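Local coordinates for periplasmic binding protein/LacI transcriptional regulator (PDB 3CTP) that binds the sugar D-xylulofuranose in a periplasmic-binding-protein-like domain and probably represses transcription as a DNA-binding regulator of the LacI family, at residues E142-D147 with V183-E188; D155-G160 with R190-L195; K174-K179 with D233-F238; F266-I271 with L279-Q284. All coordinates share one frame; numbering follows the deposited sequence.

Contacts 1, 2 and 4 each touch the bound D-xylulofuranose, and contact 3 lies in the parallel four-stranded sheet, with the Phe238 side chain about 4 Å from the sugar. Along the chain, contacts 1, 2 and 3 interleave, their segments alternating, and contact 4 follows after all three have closed. Helix 185-200 serves contact 1 with its first turn and contact 2 with the turns that follow; helix 156-169, strand 175-179 and helix 185-200 succeed one another, which ties contact 2 to contact 3, their centres about 13 Å apart. Contacts 1 and 4 lie about 20 Å apart by their centres. The sugar is thus held by residues drawn from well-separated parts of the fold.

Contact 1 of 4, residues E142-D147 with V183-E188; sequences ENHILD and VFEATE. With XLF (beta-D-xylulofuranose), chain C.
Asn143 OD1 accepts two hydrogen bonds, one from Glu185 N at 3.0 Å, tilted 24° from the plane of the amide carbonyl, and one from a water. The ND2 of the same amide reaches Val183 O at 3.1 Å, nearly along the C=O axis, and is also bonded to Ser125 O, so both ends of the group are occupied and its rotation is fixed. The water also donates to Glu142 OE2 and accepts from Ala186 N. Through these bonds to the N-H groups of Glu185 and Ala186, the loop after strand 138-141 meets the first turn of helix 185-200, an approach of the two lobes beside the sugar cleft of the type I periplasmic-binding fold. Glu142 is extended beyond CG (chi2 -174°), and its CD lies 3.3 Å from Ala186 CB. Its two oxygens take one sugar hydroxyl each: O3 donates to Glu142 OE1 at 2.5 Å and O4 to Glu142 OE2 at 2.7 Å. Farther out, His144 ND1 meets the syn lone pair of Glu185 OE1 at 2.7 Å, ring and carboxylate nearly coplanar. His144 N comes to Glu185 OE2 at 2.8 Å from above the carboxylate plane. With Asp310 OD1 at His144 NE2, a protonated imidazole would probably be favoured.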
# COMPACT_ATOMS: atom_id res chain seq x y z
N GLU A 142 7.82 -17.26 -4.10
CA GLU A 142 7.12 -17.61 -5.36
C GLU A 142 7.95 -18.09 -6.52
O GLU A 142 7.77 -19.23 -6.99
CB GLU A 142 6.20 -16.49 -5.83
CG GLU A 142 5.03 -16.35 -4.86
CD GLU A 142 3.96 -15.36 -5.32
OE1 GLU A 142 2.87 -15.35 -4.69
OE2 GLU A 142 4.21 -14.60 -6.29
N ASN A 143 8.79 -17.22 -7.07
CA ASN A 143 9.48 -17.60 -8.28
C ASN A 143 10.78 -18.30 -7.94
O ASN A 143 11.54 -17.84 -7.08
CB ASN A 143 9.81 -16.36 -9.13
CG ASN A 143 8.62 -15.83 -9.90
OD1 ASN A 143 7.50 -16.33 -9.79
ND2 ASN A 143 8.87 -14.79 -10.70
N HIS A 144 11.03 -19.40 -8.64
CA HIS A 144 12.26 -20.17 -8.44
C HIS A 144 13.42 -19.43 -9.08
O HIS A 144 13.32 -18.95 -10.20
CB HIS A 144 12.09 -21.54 -9.10
CG HIS A 144 11.13 -22.42 -8.36
ND1 HIS A 144 9.76 -22.34 -8.53
CD2 HIS A 144 11.34 -23.37 -7.41
CE1 HIS A 144 9.17 -23.20 -7.72
NE2 HIS A 144 10.10 -23.83 -7.03
N ILE A 145 14.56 -19.40 -8.39
CA ILE A 145 15.69 -18.65 -8.90
C ILE A 145 16.78 -19.59 -9.39
O ILE A 145 17.07 -19.65 -10.60
CB ILE A 145 16.20 -17.71 -7.80
CG1 ILE A 145 15.08 -16.76 -7.43
CG2 ILE A 145 17.38 -16.86 -8.34
CD1 ILE A 145 15.49 -15.71 -6.40
N LEU A 146 17.34 -20.35 -8.46
CA LEU A 146 18.33 -21.36 -8.81
C LEU A 146 18.02 -22.58 -7.97
O LEU A 146 17.35 -22.47 -6.93
CB LEU A 146 19.72 -20.88 -8.48
CG LEU A 146 20.28 -19.70 -9.27
CD1 LEU A 146 21.55 -19.19 -8.62
CD2 LEU A 146 20.54 -20.07 -10.74
N ASP A 147 18.53 -23.73 -8.39
CA ASP A 147 18.17 -24.97 -7.71
C ASP A 147 18.71 -25.00 -6.28
O ASP A 147 18.29 -25.84 -5.47
CB ASP A 147 18.71 -26.16 -8.51
CG ASP A 147 18.03 -26.31 -9.85
OD1 ASP A 147 16.95 -25.72 -10.01
OD2 ASP A 147 18.57 -26.99 -10.74
N VAL A 183 5.08 -14.16 -16.24
CA VAL A 183 6.33 -14.23 -15.49
C VAL A 183 6.11 -14.44 -14.00
O VAL A 183 7.09 -14.60 -13.27
CB VAL A 183 7.17 -12.96 -15.70
CG1 VAL A 183 7.61 -12.90 -17.17
CG2 VAL A 183 6.42 -11.72 -15.31
N PHE A 184 4.86 -14.43 -13.53
CA PHE A 184 4.58 -14.72 -12.11
C PHE A 184 4.23 -16.20 -12.01
O PHE A 184 3.12 -16.60 -12.40
CB PHE A 184 3.37 -13.92 -11.60
CG PHE A 184 3.50 -12.40 -11.67
CD1 PHE A 184 4.72 -11.77 -11.91
CD2 PHE A 184 2.37 -11.63 -11.44
CE1 PHE A 184 4.79 -10.35 -11.97
CE2 PHE A 184 2.43 -10.24 -11.45
CZ PHE A 184 3.65 -9.62 -11.71
N GLU A 185 5.16 -17.02 -11.50
CA GLU A 185 4.86 -18.44 -11.36
C GLU A 185 3.56 -18.66 -10.59
O GLU A 185 2.83 -19.61 -10.86
CB GLU A 185 6.02 -19.17 -10.65
CG GLU A 185 7.26 -19.28 -11.53
CD GLU A 185 8.35 -20.14 -10.90
OE1 GLU A 185 8.02 -21.17 -10.28
OE2 GLU A 185 9.50 -19.72 -10.99
N ALA A 186 3.31 -17.82 -9.59
CA ALA A 186 2.13 -18.02 -8.74
C ALA A 186 0.85 -17.88 -9.53
O ALA A 186 -0.08 -18.66 -9.36
CB ALA A 186 2.15 -17.05 -7.57
N THR A 187 0.77 -16.85 -10.37
CA THR A 187 -0.47 -16.67 -11.11
C THR A 187 -0.62 -17.71 -12.21
O THR A 187 -1.75 -18.07 -12.60
CB THR A 187 -0.66 -15.22 -11.64
OG1 THR A 187 0.43 -14.86 -12.50
CG2 THR A 187 -0.65 -14.25 -10.47
N GLU A 188 0.50 -18.19 -12.73
CA GLU A 188 0.41 -19.27 -13.73
C GLU A 188 -0.18 -20.52 -13.08
O GLU A 188 -1.00 -21.21 -13.69
CB GLU A 188 1.77 -19.61 -14.33
CG GLU A 188 2.29 -18.53 -15.31
CD GLU A 188 1.42 -18.47 -16.56
OE1 GLU A 188 1.60 -19.30 -17.47
OE2 GLU A 188 0.53 -17.61 -16.63
O4 XLF C . 2.37 -13.13 -7.59
C4 XLF C . 1.07 -13.19 -7.00
C5 XLF C . 0.18 -12.20 -7.74
O5 XLF C . -0.05 -11.12 -6.83
C3 XLF C . 1.10 -12.68 -5.57
O3 XLF C . 0.95 -13.75 -4.62
C2 XLF C . -0.09 -11.75 -5.56
O2 XLF C . -1.32 -12.49 -5.44
C1 XLF C . 0.01 -10.69 -4.48
O1 XLF C . -1.09 -9.78 -4.61
O HOH W 1 4.92 -15.47 -8.83

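Contact 2 of 4, residues D155-G160 with R190-L195; sequences DNYNGG and RYKGFL. With XLF (beta-D-xylulofuranose), chain C.
Arg190 grips Asn156 side-on, NE and NH2 both donating to Asn156 OD1, at 2.8 Å and 2.9 Å. The oxygen lies in the guanidinium plane, yet both nitrogens stand above one face of the amide, because the two planes are turned 55° apart. The arginine side chain runs extended from CG to NE, and the guanidinium edge formed by NH1 and NH2 serves the sugar: NH1 donates to O2 at 2.8 Å and NH2, shared with Asn156 OD1, to O3 at 2.9 Å. Phe266 adds a cation-pi contact. An alanine in place of Arg190 would probably leave Asn156 OD1 without its two donors, the amide freer to turn, and the sugar's O2 and O3 without these bonds. Helices 156-169 and 185-200 come before and after strand 175-179 in an alpha/beta lobe and pack on the same side of its sheet; their short segments cross at -40° with axes 6.5 Å apart. Glycines permit this closeness: a CB on Gly160 would clash with Arg190 O, and one on Gly193 with Tyr157 O. The Tyr157 CB points away, but CG anti to the backbone N (chi1 175°) turns the ring back over Gly193, whose CA, offset toward the rim, makes a CH-pi contact 3.8 Å from the centroid. Tyr157 OH is bonded to Asp196 OD2, and a water joins it to Gly193 O.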
# COMPACT_ATOMS: atom_id res chain seq x y z
N ASP A 155 -0.08 -22.28 -1.71
CA ASP A 155 -0.51 -23.35 -2.61
C ASP A 155 -1.37 -22.78 -3.72
O ASP A 155 -2.60 -22.89 -3.74
CB ASP A 155 -1.27 -24.41 -1.78
CG ASP A 155 -1.59 -25.64 -2.57
OD1 ASP A 155 -1.27 -25.71 -3.79
OD2 ASP A 155 -2.20 -26.53 -1.94
N ASN A 156 -0.70 -22.15 -4.67
CA ASN A 156 -1.43 -21.41 -5.70
C ASN A 156 -2.21 -22.29 -6.67
O ASN A 156 -3.28 -21.90 -7.16
CB ASN A 156 -0.42 -20.52 -6.41
CG ASN A 156 -0.01 -19.36 -5.53
OD1 ASN A 156 -0.87 -18.62 -5.05
ND2 ASN A 156 1.30 -19.24 -5.25
N TYR A 157 -1.70 -23.49 -6.94
CA TYR A 157 -2.41 -24.38 -7.84
C TYR A 157 -3.76 -24.76 -7.22
O TYR A 157 -4.82 -24.63 -7.84
CB TYR A 157 -1.58 -25.64 -8.14
CG TYR A 157 -2.38 -26.60 -8.97
CD1 TYR A 157 -2.44 -26.48 -10.36
CD2 TYR A 157 -3.15 -27.59 -8.36
CE1 TYR A 157 -3.21 -27.35 -11.13
CE2 TYR A 157 -3.94 -28.44 -9.11
CZ TYR A 157 -3.96 -28.31 -10.49
OH TYR A 157 -4.78 -29.15 -11.23
N ASN A 158 -3.72 -25.24 -6.01
CA ASN A 158 -4.96 -25.65 -5.37
C ASN A 158 -5.89 -24.47 -5.08
O ASN A 158 -7.06 -24.62 -5.18
CB ASN A 158 -4.71 -26.45 -4.10
CG ASN A 158 -4.28 -27.88 -4.38
OD1 ASN A 158 -4.72 -28.50 -5.29
ND2 ASN A 158 -3.44 -28.37 -3.55
N GLY A 159 -5.32 -23.30 -4.81
CA GLY A 159 -6.16 -22.10 -4.66
C GLY A 159 -6.90 -21.78 -5.93
O GLY A 159 -8.07 -21.40 -5.86
N GLY A 160 -6.26 -21.96 -7.09
CA GLY A 160 -7.00 -21.72 -8.35
C GLY A 160 -8.11 -22.75 -8.54
O GLY A 160 -9.21 -22.41 -9.00
N ARG A 190 -2.20 -20.52 -10.45
CA ARG A 190 -3.63 -20.27 -10.22
C ARG A 190 -4.44 -20.50 -11.49
O ARG A 190 -5.53 -21.09 -11.47
CB ARG A 190 -3.89 -18.83 -9.72
CG ARG A 190 -3.27 -18.61 -8.35
CD ARG A 190 -3.26 -17.13 -7.96
NE ARG A 190 -2.35 -16.96 -6.82
CZ ARG A 190 -1.92 -15.79 -6.36
NH1 ARG A 190 -2.33 -14.65 -6.91
NH2 ARG A 190 -1.06 -15.78 -5.34
N TYR A 191 -3.91 -20.04 -12.62
CA TYR A 191 -4.56 -20.24 -13.91
C TYR A 191 -4.71 -21.73 -14.21
O TYR A 191 -5.78 -22.19 -14.60
CB TYR A 191 -3.71 -19.53 -14.97
CG TYR A 191 -3.80 -20.08 -16.36
CD1 TYR A 191 -4.86 -19.76 -17.18
CD2 TYR A 191 -2.80 -20.88 -16.87
CE1 TYR A 191 -4.94 -20.27 -18.48
CE2 TYR A 191 -2.86 -21.38 -18.15
CZ TYR A 191 -3.94 -21.07 -18.94
OH TYR A 191 -3.99 -21.56 -20.23
N LYS A 192 -3.63 -22.48 -13.98
CA LYS A 192 -3.66 -23.90 -14.30
C LYS A 192 -4.66 -24.64 -13.40
O LYS A 192 -5.39 -25.54 -13.86
CB LYS A 192 -2.26 -24.48 -14.12
CG LYS A 192 -2.14 -25.89 -14.69
CD LYS A 192 -2.67 -25.93 -16.11
CE LYS A 192 -2.77 -27.36 -16.63
NZ LYS A 192 -3.48 -27.43 -17.94
N GLY A 193 -4.71 -24.28 -12.12
CA GLY A 193 -5.65 -24.99 -11.23
C GLY A 193 -7.08 -24.67 -11.62
O GLY A 193 -7.97 -25.53 -11.59
N PHE A 194 -7.31 -23.41 -11.99
CA PHE A 194 -8.67 -22.99 -12.37
C PHE A 194 -9.09 -23.71 -13.65
O PHE A 194 -10.21 -24.24 -13.74
CB PHE A 194 -8.63 -21.47 -12.59
CG PHE A 194 -9.99 -20.83 -12.67
CD1 PHE A 194 -10.68 -20.50 -11.52
CD2 PHE A 194 -10.53 -20.51 -13.90
CE1 PHE A 194 -11.94 -19.86 -11.58
CE2 PHE A 194 -11.76 -19.88 -13.99
CZ PHE A 194 -12.48 -19.56 -12.83
N LEU A 195 -8.19 -23.74 -14.63
CA LEU A 195 -8.47 -24.38 -15.91
C LEU A 195 -8.68 -25.88 -15.73
O LEU A 195 -9.61 -26.45 -16.31
CB LEU A 195 -7.33 -24.09 -16.89
CG LEU A 195 -7.44 -24.75 -18.25
CD1 LEU A 195 -8.75 -24.38 -18.98
CD2 LEU A 195 -6.19 -24.37 -19.06
O4 XLF C . 2.37 -13.13 -7.59
C4 XLF C . 1.07 -13.19 -7.00
C5 XLF C . 0.18 -12.20 -7.74
O5 XLF C . -0.05 -11.12 -6.83
C3 XLF C . 1.10 -12.68 -5.57
O3 XLF C . 0.95 -13.75 -4.62
C2 XLF C . -0.09 -11.75 -5.56
O2 XLF C . -1.32 -12.49 -5.44
C1 XLF C . 0.01 -10.69 -4.48
O1 XLF C . -1.09 -9.78 -4.61
O HOH W 2 -7.45 -28.23 -10.51

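Contact 3 of 4, residues K174-K179 with D233-F238; sequences KILHIK and DGIFVF
His177 and Phe236 each hold CG anti to the backbone N (chi1 172° and 171°); the paired register puts both side chains on one side of the sheet, and the matched first torsion makes them run side by side. Their ring planes are 13° apart and the centroids 4.6 Å apart, but the rings are slid so far that they barely overlap. His177 ND1 donates to Phe236 O at 2.8 Å; the oxygen is in the imidazole plane, while the nitrogen stands above the carbonyl plane. Phe236 O also accepts Ile178 N at 2.9 Å, a main-chain bond beside the side-chain one. The segments are neighbouring parallel strands in the middle of the four-stranded sheet of an alpha/beta lobe, paired through Leu176 N to Gly234 O at 3.1 Å and Phe236 N to Leu176 O at 2.9 Å. Phe194 of helix 185-200 stacks on Phe236. On the opposite face, facing helix 240-252, Ile235 CG2 bridges Leu176 CD2 and Ile178 CD1, 4.1 Å from each. At the start of the pair Asp233 N donates to Lys174 O, and Asp233 OD2 takes Lys174 N from above its carboxylate plane at 2.9 Å, as well as Arg173 N.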
# COMPACT_ATOMS: atom_id res chain seq x y z
N LYS A 174 -20.91 -19.45 -17.34
CA LYS A 174 -20.16 -18.55 -18.20
C LYS A 174 -19.12 -17.89 -17.31
O LYS A 174 -19.46 -17.04 -16.52
CB LYS A 174 -21.06 -17.48 -18.79
CG LYS A 174 -22.17 -18.02 -19.72
CD LYS A 174 -23.21 -16.94 -20.01
CE LYS A 174 -24.31 -17.45 -20.94
NZ LYS A 174 -25.23 -16.34 -21.34
N ILE A 175 -17.87 -18.28 -17.46
CA ILE A 175 -16.82 -17.88 -16.51
C ILE A 175 -15.63 -17.23 -17.20
O ILE A 175 -15.19 -17.71 -18.25
CB ILE A 175 -16.38 -19.11 -15.71
CG1 ILE A 175 -17.54 -19.53 -14.80
CG2 ILE A 175 -15.09 -18.85 -14.91
CD1 ILE A 175 -17.32 -20.89 -14.13
N LEU A 176 -15.12 -16.15 -16.59
CA LEU A 176 -13.94 -15.45 -17.07
C LEU A 176 -12.87 -15.56 -16.00
O LEU A 176 -13.17 -15.40 -14.80
CB LEU A 176 -14.28 -13.97 -17.22
CG LEU A 176 -13.13 -13.00 -17.52
CD1 LEU A 176 -12.48 -13.31 -18.87
CD2 LEU A 176 -13.64 -11.56 -17.54
N HIS A 177 -11.63 -15.78 -16.42
CA HIS A 177 -10.49 -15.63 -15.48
C HIS A 177 -9.61 -14.51 -16.01
O HIS A 177 -9.13 -14.57 -17.15
CB HIS A 177 -9.70 -16.94 -15.35
CG HIS A 177 -8.43 -16.80 -14.56
ND1 HIS A 177 -8.34 -16.00 -13.45
CD2 HIS A 177 -7.21 -17.37 -14.71
CE1 HIS A 177 -7.11 -16.07 -12.94
NE2 HIS A 177 -6.41 -16.91 -13.69
N ILE A 178 -9.46 -13.46 -15.20
CA ILE A 178 -8.50 -12.41 -15.49
C ILE A 178 -7.20 -12.89 -14.85
O ILE A 178 -7.08 -12.92 -13.61
CB ILE A 178 -8.95 -11.08 -14.92
CG1 ILE A 178 -10.24 -10.69 -15.68
CG2 ILE A 178 -7.85 -10.00 -15.12
CD1 ILE A 178 -10.93 -9.41 -15.21
N LYS A 179 -6.29 -13.35 -15.71
CA LYS A 179 -5.04 -13.97 -15.25
C LYS A 179 -3.91 -12.98 -15.18
O LYS A 179 -3.95 -11.91 -15.80
CB LYS A 179 -4.68 -15.19 -16.11
CG LYS A 179 -4.24 -14.87 -17.48
CD LYS A 179 -3.79 -16.17 -18.28
CE LYS A 179 -2.55 -16.80 -17.71
NZ LYS A 179 -1.30 -15.99 -17.86
N ASP A 233 -21.19 -15.06 -15.74
CA ASP A 233 -21.81 -15.40 -14.46
C ASP A 233 -20.82 -15.12 -13.32
O ASP A 233 -21.22 -14.68 -12.24
CB ASP A 233 -22.17 -16.91 -14.39
CG ASP A 233 -23.21 -17.33 -15.41
OD1 ASP A 233 -24.04 -16.48 -15.80
OD2 ASP A 233 -23.19 -18.52 -15.80
N GLY A 234 -19.54 -15.41 -13.55
CA GLY A 234 -18.56 -15.29 -12.48
C GLY A 234 -17.20 -14.93 -13.07
O GLY A 234 -16.89 -15.32 -14.20
N ILE A 235 -16.39 -14.23 -12.28
CA ILE A 235 -15.06 -13.84 -12.72
C ILE A 235 -14.09 -14.16 -11.60
O ILE A 235 -14.33 -13.78 -10.44
CB ILE A 235 -15.01 -12.32 -12.96
CG1 ILE A 235 -16.03 -11.91 -14.02
CG2 ILE A 235 -13.60 -11.90 -13.43
CD1 ILE A 235 -16.17 -10.40 -14.17
N PHE A 236 -12.99 -14.85 -11.93
CA PHE A 236 -11.90 -15.06 -10.98
C PHE A 236 -10.78 -14.12 -11.40
O PHE A 236 -10.31 -14.19 -12.54
CB PHE A 236 -11.42 -16.54 -11.07
CG PHE A 236 -10.15 -16.85 -10.30
CD1 PHE A 236 -9.91 -16.30 -9.05
CD2 PHE A 236 -9.21 -17.76 -10.83
CE1 PHE A 236 -8.73 -16.59 -8.35
CE2 PHE A 236 -8.01 -18.06 -10.13
CZ PHE A 236 -7.79 -17.49 -8.88
N VAL A 237 -10.37 -13.23 -10.49
CA VAL A 237 -9.28 -12.30 -10.79
C VAL A 237 -8.04 -12.69 -10.01
O VAL A 237 -8.12 -13.09 -8.84
CB VAL A 237 -9.68 -10.85 -10.42
CG1 VAL A 237 -8.61 -9.89 -10.96
CG2 VAL A 237 -11.05 -10.49 -11.01
N PHE A 238 -6.88 -12.59 -10.65
CA PHE A 238 -5.66 -13.20 -10.10
C PHE A 238 -5.22 -12.69 -8.74
O PHE A 238 -4.48 -13.39 -8.04
CB PHE A 238 -4.50 -13.11 -11.11
CG PHE A 238 -4.01 -11.70 -11.38
CD1 PHE A 238 -2.93 -11.18 -10.65
CD2 PHE A 238 -4.57 -10.92 -12.38
CE1 PHE A 238 -2.49 -9.90 -10.92
CE2 PHE A 238 -4.12 -9.65 -12.66
CZ PHE A 238 -3.07 -9.14 -11.93

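Contact 4 of 4, residues F266-I271 with L279-Q284; sequences FDNSFI and LTTINQ. With XLF (beta-D-xylulofuranose), chain C.
Phe266 and Asp267 meet Ile282 and Gln284 where the loop after strand 262-264 bridges strand 281-283 beside the sugar pocket of this periplasmic-binding-type domain. The backbone part is a single bridge: Asp267 N donates to Ile282 O at 2.7 Å, and Gln284 N returns a bond to Asp267 O at 3.0 Å, from 62° above that carbonyl's plane.

Apolar packing centres on Phe266. Ile282 CB sits over one face of its ring, 3.8 Å from the centroid and 18° off the normal, a CH-pi contact; Gln284 CG touches the edge at CE2. Farther along the loop, Ile271 packs on Ile271 of the second subunit.

Among side-chain polar bonds, those of Asp267 and Gln284 face the ligand, the two side chains lying side by side and pointing the same way. Asp267 receives two sugar hydroxyls, O2 on OD1 and O1 on OD2, each at 2.6 Å. Gln284 NE2 donates to Asp267 OD1 at 2.8 Å, on the anti side but tilted out of the carboxylate plane. Gln284 NE2 also donates to O3 of the sugar at 3.0 Å, while Gln284 OE1 accepts a hydrogen bond from Ser154 OG. An alanine at Gln284 would probably leave sugar O3 and Asp267 OD1 each short of a donor, and the carboxylate less firmly oriented.

A second side-chain polar link, away from the sugar, joins two amides. With CG anti to the backbone N (chi1 -165°), the Asn268 amide is carried toward Asn283; its OD1 is bonded to Arg320 NH2, and Asn268 ND2 donates to Asn283 OD1 at 2.9 Å, with that oxygen in the plane of the Asn268 amide.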
# COMPACT_ATOMS: atom_id res chain seq x y z
N PHE A 266 -7.87 -13.21 -5.02
CA PHE A 266 -6.89 -14.07 -4.38
C PHE A 266 -5.99 -13.20 -3.53
O PHE A 266 -5.56 -12.14 -3.99
CB PHE A 266 -6.01 -14.76 -5.44
CG PHE A 266 -5.41 -16.09 -5.00
CD1 PHE A 266 -5.92 -17.28 -5.51
CD2 PHE A 266 -4.30 -16.14 -4.18
CE1 PHE A 266 -5.36 -18.51 -5.15
CE2 PHE A 266 -3.74 -17.36 -3.81
CZ PHE A 266 -4.28 -18.55 -4.30
N ASP A 267 -5.73 -13.66 -2.30
CA ASP A 267 -4.75 -13.11 -1.35
C ASP A 267 -5.33 -13.02 0.07
O ASP A 267 -4.63 -13.27 1.04
CB ASP A 267 -4.31 -11.67 -1.64
CG ASP A 267 -3.35 -11.55 -2.81
OD1 ASP A 267 -2.70 -12.56 -3.20
OD2 ASP A 267 -3.20 -10.39 -3.28
N ASN A 268 -6.57 -12.55 0.17
CA ASN A 268 -7.08 -12.00 1.43
C ASN A 268 -6.18 -10.88 1.92
O ASN A 268 -5.76 -10.86 3.08
CB ASN A 268 -7.22 -13.07 2.52
CG ASN A 268 -8.08 -12.59 3.68
OD1 ASN A 268 -8.81 -11.60 3.55
ND2 ASN A 268 -7.97 -13.26 4.84
N SER A 269 -5.93 -9.91 1.04
CA SER A 269 -5.29 -8.68 1.49
C SER A 269 -6.35 -7.65 1.94
O SER A 269 -7.57 -7.82 1.74
CB SER A 269 -4.41 -8.09 0.38
OG SER A 269 -5.21 -7.61 -0.69
N PHE A 270 -5.90 -6.57 2.59
CA PHE A 270 -6.90 -5.75 3.26
C PHE A 270 -7.86 -5.06 2.31
O PHE A 270 -8.96 -4.66 2.72
CB PHE A 270 -6.23 -4.74 4.23
CG PHE A 270 -5.49 -3.61 3.56
CD1 PHE A 270 -6.19 -2.54 3.01
CD2 PHE A 270 -4.09 -3.57 3.58
CE1 PHE A 270 -5.51 -1.43 2.42
CE2 PHE A 270 -3.39 -2.48 3.01
CZ PHE A 270 -4.12 -1.41 2.42
N ILE A 271 -7.49 -4.93 1.05
CA ILE A 271 -8.36 -4.20 0.12
C ILE A 271 -9.70 -4.90 -0.07
O ILE A 271 -10.72 -4.25 -0.34
CB ILE A 271 -7.64 -3.98 -1.24
CG1 ILE A 271 -8.42 -2.98 -2.10
CG2 ILE A 271 -7.45 -5.28 -1.97
CD1 ILE A 271 -8.33 -1.55 -1.55
N LEU A 279 -15.03 -8.73 -0.64
CA LEU A 279 -14.58 -9.61 -1.71
C LEU A 279 -14.36 -11.05 -1.26
O LEU A 279 -13.53 -11.32 -0.38
CB LEU A 279 -13.25 -9.07 -2.25
CG LEU A 279 -12.56 -9.84 -3.37
CD1 LEU A 279 -13.40 -9.87 -4.62
CD2 LEU A 279 -11.25 -9.14 -3.66
N THR A 280 -15.06 -12.00 -1.87
CA THR A 280 -14.73 -13.41 -1.69
C THR A 280 -13.35 -13.65 -2.27
O THR A 280 -13.00 -13.11 -3.33
CB THR A 280 -15.75 -14.27 -2.41
OG1 THR A 280 -17.02 -14.08 -1.79
CG2 THR A 280 -15.35 -15.75 -2.37
N THR A 281 -12.54 -14.44 -1.58
CA THR A 281 -11.14 -14.54 -1.98
C THR A 281 -10.53 -15.83 -1.47
O THR A 281 -11.19 -16.61 -0.79
CB THR A 281 -10.34 -13.30 -1.48
OG1 THR A 281 -9.01 -13.31 -2.03
CG2 THR A 281 -10.28 -13.31 0.05
N ILE A 282 -9.29 -16.08 -1.85
CA ILE A 282 -8.54 -17.22 -1.35
C ILE A 282 -7.45 -16.65 -0.45
O ILE A 282 -6.65 -15.80 -0.85
CB ILE A 282 -7.84 -17.98 -2.50
CG1 ILE A 282 -8.86 -18.41 -3.57
CG2 ILE A 282 -7.08 -19.20 -1.93
CD1 ILE A 282 -9.94 -19.40 -3.05
N ASN A 283 -7.42 -17.12 0.78
CA ASN A 283 -6.45 -16.66 1.76
C ASN A 283 -5.04 -17.16 1.51
O ASN A 283 -4.82 -18.37 1.46
CB ASN A 283 -6.87 -17.17 3.15
CG ASN A 283 -6.02 -16.61 4.26
OD1 ASN A 283 -6.13 -15.43 4.60
ND2 ASN A 283 -5.17 -17.47 4.87
N GLN A 284 -4.07 -16.24 1.40
CA GLN A 284 -2.66 -16.61 1.60
C GLN A 284 -2.28 -16.38 3.04
O GLN A 284 -2.57 -15.31 3.60
CB GLN A 284 -1.73 -15.74 0.74
CG GLN A 284 -1.87 -15.96 -0.75
CD GLN A 284 -0.64 -15.48 -1.48
OE1 GLN A 284 0.43 -16.07 -1.34
NE2 GLN A 284 -0.78 -14.44 -2.32
O4 XLF C . 2.37 -13.13 -7.59
C4 XLF C . 1.07 -13.19 -7.00
C5 XLF C . 0.18 -12.20 -7.74
O5 XLF C . -0.05 -11.12 -6.83
C3 XLF C . 1.10 -12.68 -5.57
O3 XLF C . 0.95 -13.75 -4.62
C2 XLF C . -0.09 -11.75 -5.56
O2 XLF C . -1.32 -12.49 -5.44
C1 XLF C . 0.01 -10.69 -4.48
O1 XLF C . -1.09 -9.78 -4.61
O HOH W 3 -3.67 -12.78 3.92